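Local coordinates for protein annexin (Schistosoma mansoni, PDB 4MDU) that binds acidic phospholipid membranes in a calcium-dependent manner, aggregates liposomes when calcium is present and is involved in worm reproduction and host-parasite interaction, at residues 180-193 with 235-247. Sequence-based numbering, arbitrary orientation.
Sequences YALLSLVQAERDDI and RRITRVICNRTPY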
# COMPACT_ATOMS: atom_id res chain seq x y z
N TYR B 180 -15.48 -4.75 0.69
CA TYR B 180 -16.85 -4.57 0.27
C TYR B 180 -16.89 -3.75 -1.01
O TYR B 180 -17.58 -4.12 -1.97
CB TYR B 180 -17.66 -3.91 1.39
CG TYR B 180 -19.11 -3.68 1.02
CD1 TYR B 180 -19.48 -2.56 0.28
CD2 TYR B 180 -20.11 -4.58 1.40
CE1 TYR B 180 -20.80 -2.34 -0.07
CE2 TYR B 180 -21.44 -4.36 1.05
CZ TYR B 180 -21.78 -3.23 0.32
OH TYR B 180 -23.09 -2.98 -0.05
N ALA B 181 -16.13 -2.65 -1.05
CA ALA B 181 -16.09 -1.81 -2.25
C ALA B 181 -15.53 -2.58 -3.43
O ALA B 181 -16.05 -2.48 -4.54
CB ALA B 181 -15.26 -0.53 -2.00
N LEU B 182 -14.48 -3.35 -3.17
CA LEU B 182 -13.88 -4.19 -4.21
C LEU B 182 -14.94 -5.10 -4.82
O LEU B 182 -15.09 -5.16 -6.05
CB LEU B 182 -12.74 -5.02 -3.62
CG LEU B 182 -11.49 -5.24 -4.47
CD1 LEU B 182 -11.02 -3.94 -5.05
CD2 LEU B 182 -10.37 -5.90 -3.64
N LEU B 183 -15.68 -5.79 -3.96
CA LEU B 183 -16.80 -6.66 -4.38
C LEU B 183 -17.88 -5.94 -5.18
O LEU B 183 -18.48 -6.53 -6.08
CB LEU B 183 -17.45 -7.33 -3.17
CG LEU B 183 -17.06 -8.77 -2.82
CD1 LEU B 183 -16.38 -9.48 -3.99
CD2 LEU B 183 -16.18 -8.79 -1.59
N SER B 184 -18.15 -4.68 -4.85
CA SER B 184 -19.17 -3.93 -5.58
C SER B 184 -18.75 -3.70 -7.03
O SER B 184 -19.58 -3.78 -7.93
CB SER B 184 -19.51 -2.60 -4.90
OG SER B 184 -18.51 -1.63 -5.14
N LEU B 185 -17.47 -3.43 -7.26
CA LEU B 185 -16.99 -3.33 -8.63
C LEU B 185 -17.18 -4.66 -9.36
O LEU B 185 -17.64 -4.71 -10.50
CB LEU B 185 -15.51 -2.91 -8.71
CG LEU B 185 -15.15 -1.51 -8.19
CD1 LEU B 185 -13.67 -1.22 -8.40
CD2 LEU B 185 -16.02 -0.43 -8.85
N VAL B 186 -16.81 -5.75 -8.71
CA VAL B 186 -16.91 -7.06 -9.34
C VAL B 186 -18.40 -7.47 -9.54
O VAL B 186 -18.73 -8.26 -10.41
CB VAL B 186 -16.14 -8.12 -8.54
CG1 VAL B 186 -16.41 -9.51 -9.07
CG2 VAL B 186 -14.63 -7.80 -8.60
N GLN B 187 -19.29 -6.87 -8.76
CA GLN B 187 -20.73 -7.05 -9.01
C GLN B 187 -21.12 -6.70 -10.45
O GLN B 187 -22.08 -7.25 -10.97
CB GLN B 187 -21.56 -6.19 -8.05
CG GLN B 187 -21.37 -6.49 -6.58
CD GLN B 187 -21.89 -7.86 -6.19
OE1 GLN B 187 -22.47 -8.58 -7.01
NE2 GLN B 187 -21.70 -8.23 -4.93
N ALA B 188 -20.39 -5.78 -11.08
CA ALA B 188 -20.72 -5.34 -12.44
C ALA B 188 -22.14 -4.75 -12.52
O ALA B 188 -22.89 -5.04 -13.46
CB ALA B 188 -20.59 -6.51 -13.43
N GLU B 189 -22.52 -3.95 -11.52
CA GLU B 189 -23.78 -3.22 -11.57
C GLU B 189 -23.55 -1.73 -11.42
O GLU B 189 -24.29 -1.05 -10.71
CB GLU B 189 -24.76 -3.73 -10.52
CG GLU B 189 -25.38 -5.08 -10.86
CD GLU B 189 -26.33 -5.58 -9.78
OE1 GLU B 189 -27.21 -4.79 -9.37
OE2 GLU B 189 -26.20 -6.75 -9.35
N ARG B 190 -22.51 -1.22 -12.07
CA ARG B 190 -22.28 0.22 -12.10
C ARG B 190 -23.30 0.84 -13.06
O ARG B 190 -23.84 0.15 -13.92
CB ARG B 190 -20.84 0.52 -12.54
CG ARG B 190 -19.80 -0.32 -11.79
CD ARG B 190 -18.39 -0.24 -12.39
NE ARG B 190 -17.69 0.91 -11.85
CZ ARG B 190 -16.40 1.18 -12.02
NH1 ARG B 190 -15.59 0.38 -12.71
NH2 ARG B 190 -15.93 2.28 -11.45
N ASP B 191 -23.57 2.14 -12.92
CA ASP B 191 -24.48 2.80 -13.85
C ASP B 191 -23.99 2.63 -15.27
O ASP B 191 -22.79 2.67 -15.52
CB ASP B 191 -24.61 4.29 -13.57
CG ASP B 191 -25.15 4.58 -12.19
OD1 ASP B 191 -25.67 3.65 -11.53
OD2 ASP B 191 -25.03 5.74 -11.76
N ASP B 192 -24.93 2.48 -16.19
CA ASP B 192 -24.61 2.34 -17.60
C ASP B 192 -25.07 3.55 -18.40
O ASP B 192 -25.90 4.34 -17.97
CB ASP B 192 -25.29 1.08 -18.17
CG ASP B 192 -24.56 -0.19 -17.80
OD1 ASP B 192 -23.33 -0.27 -18.07
OD2 ASP B 192 -25.21 -1.11 -17.24
N ILE B 193 -24.51 3.68 -19.59
CA ILE B 193 -24.99 4.61 -20.59
C ILE B 193 -25.07 3.82 -21.88
O ILE B 193 -24.10 3.20 -22.30
CB ILE B 193 -24.04 5.79 -20.80
CG1 ILE B 193 -23.90 6.61 -19.52
CG2 ILE B 193 -24.53 6.66 -21.97
CD1 ILE B 193 -22.61 7.47 -19.47
N ARG B 235 -21.64 3.11 3.75
CA ARG B 235 -21.62 2.53 2.40
C ARG B 235 -21.85 3.59 1.34
O ARG B 235 -21.65 3.33 0.15
CB ARG B 235 -22.71 1.47 2.25
CG ARG B 235 -22.59 0.28 3.18
CD ARG B 235 -21.24 -0.39 3.04
NE ARG B 235 -21.15 -1.64 3.77
CZ ARG B 235 -20.00 -2.17 4.18
NH1 ARG B 235 -18.86 -1.54 3.94
NH2 ARG B 235 -19.99 -3.32 4.84
N ARG B 236 -22.31 4.77 1.76
CA ARG B 236 -22.76 5.79 0.82
C ARG B 236 -21.64 6.27 -0.11
O ARG B 236 -21.86 6.50 -1.31
CB ARG B 236 -23.40 6.97 1.55
CG ARG B 236 -24.89 6.80 1.84
CD ARG B 236 -25.44 7.97 2.64
NE ARG B 236 -24.75 8.13 3.91
CZ ARG B 236 -25.06 9.05 4.82
NH1 ARG B 236 -26.07 9.88 4.61
NH2 ARG B 236 -24.37 9.12 5.95
N ILE B 237 -20.45 6.43 0.45
CA ILE B 237 -19.32 6.83 -0.37
C ILE B 237 -19.09 5.76 -1.43
O ILE B 237 -18.91 6.07 -2.61
CB ILE B 237 -18.05 7.04 0.47
CG1 ILE B 237 -18.35 8.03 1.59
CG2 ILE B 237 -16.90 7.53 -0.40
CD1 ILE B 237 -17.14 8.46 2.37
N THR B 238 -19.14 4.50 -1.02
CA THR B 238 -18.84 3.42 -1.95
C THR B 238 -19.83 3.42 -3.09
O THR B 238 -19.47 3.43 -4.26
CB THR B 238 -18.88 2.06 -1.27
OG1 THR B 238 -17.77 1.95 -0.37
CG2 THR B 238 -18.82 0.94 -2.32
N ARG B 239 -21.11 3.41 -2.72
CA ARG B 239 -22.18 3.38 -3.69
C ARG B 239 -21.97 4.44 -4.75
O ARG B 239 -21.99 4.14 -5.94
N VAL B 240 -21.76 5.69 -4.32
CA VAL B 240 -21.58 6.78 -5.29
C VAL B 240 -20.30 6.64 -6.12
O VAL B 240 -20.34 6.61 -7.35
CB VAL B 240 -21.61 8.19 -4.62
CG1 VAL B 240 -21.29 9.27 -5.65
CG2 VAL B 240 -22.96 8.46 -3.97
N ILE B 241 -19.16 6.55 -5.45
CA ILE B 241 -17.89 6.54 -6.16
C ILE B 241 -17.79 5.34 -7.11
O ILE B 241 -17.46 5.49 -8.29
CB ILE B 241 -16.69 6.60 -5.20
CG1 ILE B 241 -16.71 7.94 -4.46
CG2 ILE B 241 -15.37 6.42 -5.95
CD1 ILE B 241 -16.68 9.12 -5.40
N CYS B 242 -18.12 4.14 -6.62
CA CYS B 242 -17.97 2.95 -7.45
C CYS B 242 -19.00 2.78 -8.56
O CYS B 242 -18.72 2.12 -9.56
CB CYS B 242 -17.90 1.69 -6.59
SG CYS B 242 -16.48 1.69 -5.52
N ASN B 243 -20.18 3.39 -8.42
CA ASN B 243 -21.22 3.18 -9.43
C ASN B 243 -21.43 4.26 -10.48
O ASN B 243 -21.86 3.95 -11.58
CB ASN B 243 -22.57 2.84 -8.78
CG ASN B 243 -22.52 1.52 -8.03
OD1 ASN B 243 -22.17 0.49 -8.61
ND2 ASN B 243 -22.82 1.56 -6.74
N ARG B 244 -21.18 5.53 -10.15
CA ARG B 244 -21.50 6.57 -11.12
C ARG B 244 -20.60 6.44 -12.32
O ARG B 244 -19.47 6.01 -12.19
CB ARG B 244 -21.36 7.97 -10.51
CG ARG B 244 -22.29 8.23 -9.34
CD ARG B 244 -23.78 7.92 -9.69
NE ARG B 244 -24.59 8.05 -8.49
CZ ARG B 244 -25.43 7.13 -8.03
NH1 ARG B 244 -25.61 5.99 -8.69
NH2 ARG B 244 -26.10 7.36 -6.90
N THR B 245 -21.10 6.79 -13.50
CA THR B 245 -20.27 6.74 -14.68
C THR B 245 -19.16 7.80 -14.56
O THR B 245 -19.27 8.75 -13.78
CB THR B 245 -21.08 7.01 -15.94
OG1 THR B 245 -21.37 8.41 -16.01
CG2 THR B 245 -22.39 6.20 -15.92
N PRO B 246 -18.08 7.64 -15.34
CA PRO B 246 -17.02 8.64 -15.18
C PRO B 246 -17.57 10.05 -15.41
O PRO B 246 -17.20 10.97 -14.68
CB PRO B 246 -16.01 8.25 -16.27
CG PRO B 246 -16.27 6.78 -16.49
CD PRO B 246 -17.76 6.65 -16.38
N TYR B 247 -18.48 10.21 -16.36
CA TYR B 247 -19.06 11.52 -16.65
C TYR B 247 -19.85 12.10 -15.47
O TYR B 247 -19.64 13.26 -15.07
CB TYR B 247 -19.88 11.47 -17.94
CG TYR B 247 -19.15 10.66 -19.00
CD1 TYR B 247 -18.12 11.23 -19.74
CD2 TYR B 247 -19.46 9.33 -19.23
CE1 TYR B 247 -17.43 10.49 -20.69
CE2 TYR B 247 -18.78 8.59 -20.17
CZ TYR B 247 -17.76 9.18 -20.90
OH TYR B 247 -17.07 8.45 -21.84
O HOH W 1 -22.06 -2.52 -8.87
O HOH W 2 -17.33 4.60 -10.80
O HOH W 3 -23.78 7.52 -13.34
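C242 and L185 meet in the close-packed part of this contact, where CD2 of L185 reaches CB of C242 at 3.6 Å. T238, one turn earlier, lays its CG2 against CB of A181, while its hydroxyl turns to Y276. S184 OG, held by the carbonyl of A181 in its own helix, rests between T238 CG2 and C242 CB. Beyond the helix ends the buried R190 completes this side: its chain, with CG anti to the carbonyl carbon (chi1 -48°), bends at chi3, which brings NE round to donate to C242 O at 2.8 Å, almost in line with the C=O bond, and L185 CD2 covers one guanidinium face. A water accepts from R190 NH2 and lies within hydrogen-bonding distance of I241 O and R244 O. Helices 177-187 and 236-243 fall in the predicted annexin repeats 2 and 3, both built from helices; they cross at -37° with axes 9.9 Å apart, and beyond helix 177-187 the chain stays beside the end of helix 236-243, D191 N donating to N243 O. The more solvent-exposed side is carried by charged and aromatic groups. R235, exposed, lies flat on one face of Y180, planes 3° apart and CZ 3.8 Å from the ring centroid, a cation-pi stack near E173, a calcium-binding residue of the protein. At the other end, partly exposed, D191 OD2 offers its syn lone pair to R244 NH1 at 3.1 Å, a salt bridge with nearly coplanar groups, while R244 NE pairs with D218; a water spans D191 OD2 and T245 N. Farther along, the contact closes in again: I193 CD1 packs on T245 CG2 and on CD2 of the buried Y247, the latter 3.7 Å away.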